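Side-chain contacts in recombination protein RecR (Deinococcus radiodurans, PDB 1VDD), which probably acts with RecF and RecO in recombinational DNA repair independent of RecBC, and forms a ring-shaped, zinc-binding assembly: residues D120-K125 with D148-Y153; P129-G134 with R156-L161. All blocks are in the same frame, centred on the assembly; numbering follows the deposited sequence.

Contact 1. Residues D120-K125 with D148-Y153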
loop_
_atom_site.group_PDB
_atom_site.type_symbol
_atom_site.label_atom_id
_atom_site.label_comp_id
_atom_site.label_asym_id
_atom_site.label_seq_id
_atom_site.Cartn_x
_atom_site.Cartn_y
_atom_site.Cartn_z
ATOM N N ASP A 120 -11.083 -26.087 25.343
ATOM C CA ASP A 120 -12.429 -26.616 25.459
ATOM C C ASP A 120 -13.265 -25.854 24.463
ATOM O O ASP A 120 -14.393 -26.232 24.165
ATOM C CB ASP A 120 -12.959 -26.425 26.875
ATOM C CG ASP A 120 -11.968 -26.895 27.930
ATOM O OD1 ASP A 120 -11.194 -26.052 28.446
ATOM O OD2 ASP A 120 -11.947 -28.109 28.230
ATOM N N LYS A 121 -12.692 -24.769 23.948
ATOM C CA LYS A 121 -13.356 -23.947 22.948
ATOM C C LYS A 121 -12.771 -24.349 21.603
ATOM O O LYS A 121 -13.227 -23.900 20.556
ATOM C CB LYS A 121 -13.098 -22.459 23.202
ATOM C CG LYS A 121 -13.612 -21.952 24.542
ATOM C CD LYS A 121 -13.393 -20.448 24.706
ATOM C CE LYS A 121 -14.341 -19.633 23.832
ATOM N NZ LYS A 121 -15.771 -19.815 24.215
ATOM N N LEU A 122 -11.745 -25.197 21.653
ATOM C CA LEU A 122 -11.079 -25.708 20.452
ATOM C C LEU A 122 -11.181 -27.239 20.443
ATOM O O LEU A 122 -11.148 -27.879 21.495
ATOM C CB LEU A 122 -9.602 -25.281 20.418
ATOM C CG LEU A 122 -9.289 -23.779 20.355
ATOM C CD1 LEU A 122 -7.785 -23.578 20.225
ATOM C CD2 LEU A 122 -10.008 -23.134 19.178
ATOM N N HIS A 123 -11.298 -27.821 19.255
ATOM C CA HIS A 123 -11.439 -29.262 19.127
ATOM C C HIS A 123 -10.200 -30.062 19.524
ATOM O O HIS A 123 -9.733 -30.918 18.776
ATOM C CB HIS A 123 -11.866 -29.608 17.695
ATOM C CG HIS A 123 -13.170 -28.989 17.291
ATOM N ND1 HIS A 123 -13.251 -27.908 16.442
ATOM C CD2 HIS A 123 -14.440 -29.261 17.675
ATOM C CE1 HIS A 123 -14.513 -27.535 16.322
ATOM N NE2 HIS A 123 -15.255 -28.340 17.061
ATOM N N ILE A 124 -9.678 -29.810 20.717
ATOM C CA ILE A 124 -8.496 -30.534 21.157
ATOM C C ILE A 124 -8.821 -31.922 21.703
ATOM O O ILE A 124 -8.023 -32.843 21.573
ATOM C CB ILE A 124 -7.703 -29.716 22.206
ATOM C CG1 ILE A 124 -7.235 -28.400 21.568
ATOM C CG2 ILE A 124 -6.507 -30.528 22.723
ATOM C CD1 ILE A 124 -6.186 -27.654 22.365
ATOM N N LYS A 125 -9.997 -32.083 22.300
ATOM C CA LYS A 125 -10.378 -33.386 22.837
ATOM C C LYS A 125 -10.441 -34.489 21.769
ATOM O O LYS A 125 -9.722 -35.476 21.855
ATOM C CB LYS A 125 -11.733 -33.311 23.550
ATOM C CG LYS A 125 -12.132 -34.623 24.240
ATOM C CD LYS A 125 -13.647 -34.877 24.235
ATOM C CE LYS A 125 -14.180 -35.278 22.847
ATOM N NZ LYS A 125 -13.644 -36.579 22.319
ATOM N N ASP A 148 2.102 -20.465 18.692
ATOM C CA ASP A 148 3.247 -20.987 19.418
ATOM C C ASP A 148 2.763 -21.604 20.725
ATOM O O ASP A 148 3.191 -22.691 21.112
ATOM C CB ASP A 148 4.236 -19.857 19.704
ATOM C CG ASP A 148 5.670 -20.343 19.780
ATOM O OD1 ASP A 148 6.577 -19.517 20.029
ATOM O OD2 ASP A 148 5.886 -21.556 19.580
ATOM N N ALA A 149 1.858 -20.906 21.396
ATOM C CA ALA A 149 1.314 -21.385 22.654
ATOM C C ALA A 149 0.421 -22.616 22.480
ATOM O O ALA A 149 0.539 -23.587 23.234
ATOM C CB ALA A 149 0.543 -20.276 23.326
ATOM N N THR A 150 -0.471 -22.585 21.490
ATOM C CA THR A 150 -1.372 -23.720 21.256
ATOM C C THR A 150 -0.561 -24.989 21.058
ATOM O O THR A 150 -0.829 -26.012 21.684
ATOM C CB THR A 150 -2.250 -23.528 19.998
ATOM O OG1 THR A 150 -2.774 -22.200 19.971
ATOM C CG2 THR A 150 -3.412 -24.515 20.014
ATOM N N ALA A 151 0.439 -24.898 20.185
ATOM C CA ALA A 151 1.315 -26.010 19.852
ATOM C C ALA A 151 2.000 -26.615 21.064
ATOM O O ALA A 151 1.977 -27.836 21.259
ATOM C CB ALA A 151 2.358 -25.561 18.844
ATOM N N LEU A 152 2.625 -25.773 21.876
ATOM C CA LEU A 152 3.300 -26.283 23.060
ATOM C C LEU A 152 2.278 -26.941 23.981
ATOM O O LEU A 152 2.577 -27.922 24.650
ATOM C CB LEU A 152 4.056 -25.164 23.778
ATOM C CG LEU A 152 5.226 -24.542 22.995
ATOM C CD1 LEU A 152 6.091 -23.725 23.958
ATOM C CD2 LEU A 152 6.081 -25.627 22.337
ATOM N N TYR A 153 1.061 -26.417 24.001
ATOM C CA TYR A 153 0.039 -27.030 24.834
ATOM C C TYR A 153 -0.255 -28.406 24.266
ATOM O O TYR A 153 -0.343 -29.391 25.003
ATOM C CB TYR A 153 -1.255 -26.221 24.832
ATOM C CG TYR A 153 -2.364 -26.929 25.573
ATOM C CD1 TYR A 153 -2.409 -26.935 26.970
ATOM C CD2 TYR A 153 -3.333 -27.648 24.882
ATOM C CE1 TYR A 153 -3.387 -27.637 27.651
ATOM C CE2 TYR A 153 -4.316 -28.356 25.554
ATOM C CZ TYR A 153 -4.337 -28.348 26.937
ATOM O OH TYR A 153 -5.312 -29.055 27.596
#
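I124 reaches across to the ring of Y153 with the end of its longer branch. Its CD1 lies 3.8 Å from Y153 CE2 and equally near CD2, so the methyl comes to the CD2–CE2 side of the ring obliquely. The shorter branch follows at the limit of contact, I124 CG2 being 4.2 Å from Y153 CE2. Y153 meets it because its ring carbon CG stands anti to the backbone N (chi1 174°), which swings the ring out from the helix toward the loop. Beside this pair, L122 offers CD1 to the methyl CG2 of T150 at 4.5 Å, a looser touch.

The hydroxyl of T150 is turned to other work: OG1 hydrogen-bonds back to the carbonyl O of E146, one turn earlier, and also to the backbone N of L111. With the oxygen so occupied, the methyl is what faces L122. On the loop side, an inverse gamma turn centred on H123 sends L122 and I124 both toward the helix; its I124 N to L122 O distance is short and the exact value doubtful. H123 itself stacks on F61 of the zinc-finger region.

P119 packs on both I124 and Y153, while L154, further along the helix, also touches I124. The contact thus lays the loop between strands 103-106 and 136-139 against helix 145-158 of the Toprim domain.

Contact 2. Residues P129-G134 with R156-L161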
loop_
_atom_site.group_PDB
_atom_site.type_symbol
_atom_site.label_atom_id
_atom_site.label_comp_id
_atom_site.label_asym_id
_atom_site.label_seq_id
_atom_site.Cartn_x
_atom_site.Cartn_y
_atom_site.Cartn_z
ATOM N N PRO A 129 -7.939 -39.264 21.209
ATOM C CA PRO A 129 -8.235 -40.635 20.803
ATOM C C PRO A 129 -7.697 -41.016 19.426
ATOM O O PRO A 129 -7.461 -42.190 19.158
ATOM C CB PRO A 129 -9.759 -40.697 20.889
ATOM C CG PRO A 129 -10.167 -39.297 20.586
ATOM C CD PRO A 129 -9.180 -38.491 21.385
ATOM N N ARG A 130 -7.494 -40.041 18.551
ATOM C CA ARG A 130 -6.972 -40.343 17.213
ATOM C C ARG A 130 -5.477 -40.620 17.223
ATOM O O ARG A 130 -4.949 -41.227 16.292
ATOM C CB ARG A 130 -7.234 -39.185 16.246
ATOM C CG ARG A 130 -8.685 -38.987 15.876
ATOM C CD ARG A 130 -8.811 -37.855 14.901
ATOM N NE ARG A 130 -8.150 -38.143 13.632
ATOM C CZ ARG A 130 -7.867 -37.211 12.727
ATOM N NH1 ARG A 130 -8.187 -35.944 12.969
ATOM N NH2 ARG A 130 -7.275 -37.537 11.582
ATOM N N VAL A 131 -4.798 -40.172 18.273
ATOM C CA VAL A 131 -3.358 -40.351 18.372
ATOM C C VAL A 131 -2.933 -41.640 19.061
ATOM O O VAL A 131 -3.320 -41.918 20.197
ATOM C CB VAL A 131 -2.698 -39.152 19.104
ATOM C CG1 VAL A 131 -1.181 -39.351 19.177
ATOM C CG2 VAL A 131 -3.029 -37.852 18.378
ATOM N N GLY A 132 -2.121 -42.418 18.354
ATOM C CA GLY A 132 -1.619 -43.668 18.891
ATOM C C GLY A 132 -0.127 -43.764 18.638
ATOM O O GLY A 132 0.507 -42.782 18.241
ATOM N N GLN A 133 0.443 -44.943 18.858
ATOM C CA GLN A 133 1.870 -45.126 18.641
ATOM C C GLN A 133 2.177 -45.513 17.197
ATOM O O GLN A 133 1.323 -46.049 16.481
ATOM C CB GLN A 133 2.409 -46.181 19.607
ATOM C CG GLN A 133 2.253 -45.779 21.068
ATOM C CD GLN A 133 2.627 -46.885 22.037
ATOM O OE1 GLN A 133 2.525 -46.717 23.257
ATOM N NE2 GLN A 133 3.059 -48.025 21.501
ATOM N N GLY A 134 3.406 -45.233 16.775
ATOM C CA GLY A 134 3.795 -45.537 15.414
ATOM C C GLY A 134 3.130 -44.526 14.507
ATOM O O GLY A 134 2.917 -44.773 13.313
ATOM N N ARG A 156 2.502 -30.964 25.006
ATOM C CA ARG A 156 2.358 -31.449 26.377
ATOM C C ARG A 156 1.292 -32.531 26.423
ATOM O O ARG A 156 1.546 -33.655 26.863
ATOM C CB ARG A 156 1.938 -30.310 27.317
ATOM C CG ARG A 156 2.973 -29.203 27.528
ATOM C CD ARG A 156 4.069 -29.619 28.500
ATOM N NE ARG A 156 5.181 -28.664 28.548
ATOM C CZ ARG A 156 5.090 -27.407 28.983
ATOM N NH1 ARG A 156 3.927 -26.931 29.417
ATOM N NH2 ARG A 156 6.166 -26.622 28.979
ATOM N N LEU A 157 0.100 -32.184 25.948
ATOM C CA LEU A 157 -1.031 -33.100 25.955
ATOM C C LEU A 157 -0.796 -34.413 25.246
ATOM O O LEU A 157 -1.037 -35.474 25.808
ATOM C CB LEU A 157 -2.268 -32.427 25.353
ATOM C CG LEU A 157 -3.412 -32.158 26.336
ATOM C CD1 LEU A 157 -4.622 -31.592 25.609
ATOM C CD2 LEU A 157 -3.785 -33.449 27.031
ATOM N N LEU A 158 -0.325 -34.349 24.010
ATOM C CA LEU A 158 -0.106 -35.560 23.237
ATOM C C LEU A 158 1.051 -36.431 23.721
ATOM O O LEU A 158 1.064 -37.638 23.480
ATOM C CB LEU A 158 0.086 -35.193 21.768
ATOM C CG LEU A 158 -1.079 -34.431 21.140
ATOM C CD1 LEU A 158 -0.762 -34.200 19.688
ATOM C CD2 LEU A 158 -2.371 -35.210 21.260
ATOM N N GLU A 159 2.008 -35.817 24.408
ATOM C CA GLU A 159 3.178 -36.518 24.936
ATOM C C GLU A 159 2.910 -37.913 25.513
ATOM O O GLU A 159 3.481 -38.897 25.047
ATOM C CB GLU A 159 3.862 -35.656 26.003
ATOM C CG GLU A 159 5.056 -36.319 26.672
ATOM C CD GLU A 159 6.158 -36.653 25.689
ATOM O OE1 GLU A 159 5.910 -37.472 24.778
ATOM O OE2 GLU A 159 7.270 -36.094 25.824
ATOM N N PRO A 160 2.049 -38.019 26.542
ATOM C CA PRO A 160 1.753 -39.324 27.136
ATOM C C PRO A 160 1.358 -40.417 26.144
ATOM O O PRO A 160 1.590 -41.593 26.405
ATOM C CB PRO A 160 0.651 -39.006 28.147
ATOM C CG PRO A 160 0.009 -37.776 27.591
ATOM C CD PRO A 160 1.203 -36.977 27.145
ATOM N N LEU A 161 0.748 -40.046 25.022
ATOM C CA LEU A 161 0.393 -41.044 24.013
ATOM C C LEU A 161 1.718 -41.355 23.309
ATOM O O LEU A 161 2.611 -40.514 23.289
ATOM C CB LEU A 161 -0.639 -40.488 23.029
ATOM C CG LEU A 161 -1.973 -40.054 23.647
ATOM C CD1 LEU A 161 -1.801 -38.709 24.329
ATOM C CD2 LEU A 161 -3.043 -39.964 22.571
#
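The flat group in this contact is the peptide carbonyl of V131, and a methyl of L161 closes on its oxygen: V131 O to L161 CD2 is 3.1 Å, a short approach whose exact length is doubtful. The methyl stands over one face of the carbonyl, about 40° out of its plane, with the angle C-O-CD2 about 122°. The same methyl also rests on the V131 side chain, with L161 CD2 3.6 Å from V131 CB.

V131 splits its two branches between two leucines. CG1, anti to the backbone N (chi1 -179°), comes within 3.9 Å of L161 CD2; CG2 goes to L158, 4.0 Å from CD2 of that residue. Each leucine crosses the valine at about a right angle. Both come from a single type I beta turn at the end of the helix, closed by L161 N to L158 O at 2.9 Å, which brings them to the same valine.

V137 lies against both V131 and L158, and A163 also touches V131. Neighbouring R130 heads away, giving NH1 to the carbonyl O of Y104 and packing on the zinc ligand C60. The turn leaves helix 145-158 for strand 164-167, the helix-to-strand step of a beta-alpha-beta crossover in the parallel sheet of the Toprim fold.

Overall arrangement
Contacts 1 and 2 use successive parts of the same two elements: the long loop between strands 103-106 and 136-139, and helix 145-158 with the turn that follows it. Their centres are about 14 Å apart, and they join directly where I124 CG2 of contact 1 packs on L157 CD1 of contact 2 at 3.6 Å. Both are largely buried and apolar. Contact 1, nearer the centre of the chain, includes an aromatic ring and a threonine whose hydroxyl bonds to backbone atoms beyond the contact; contact 2 is purely aliphatic apart from one carbonyl. Contact 2 also lies near a subunit boundary: E159 of its turn makes a weak hydrogen bond to S197 of the second subunit.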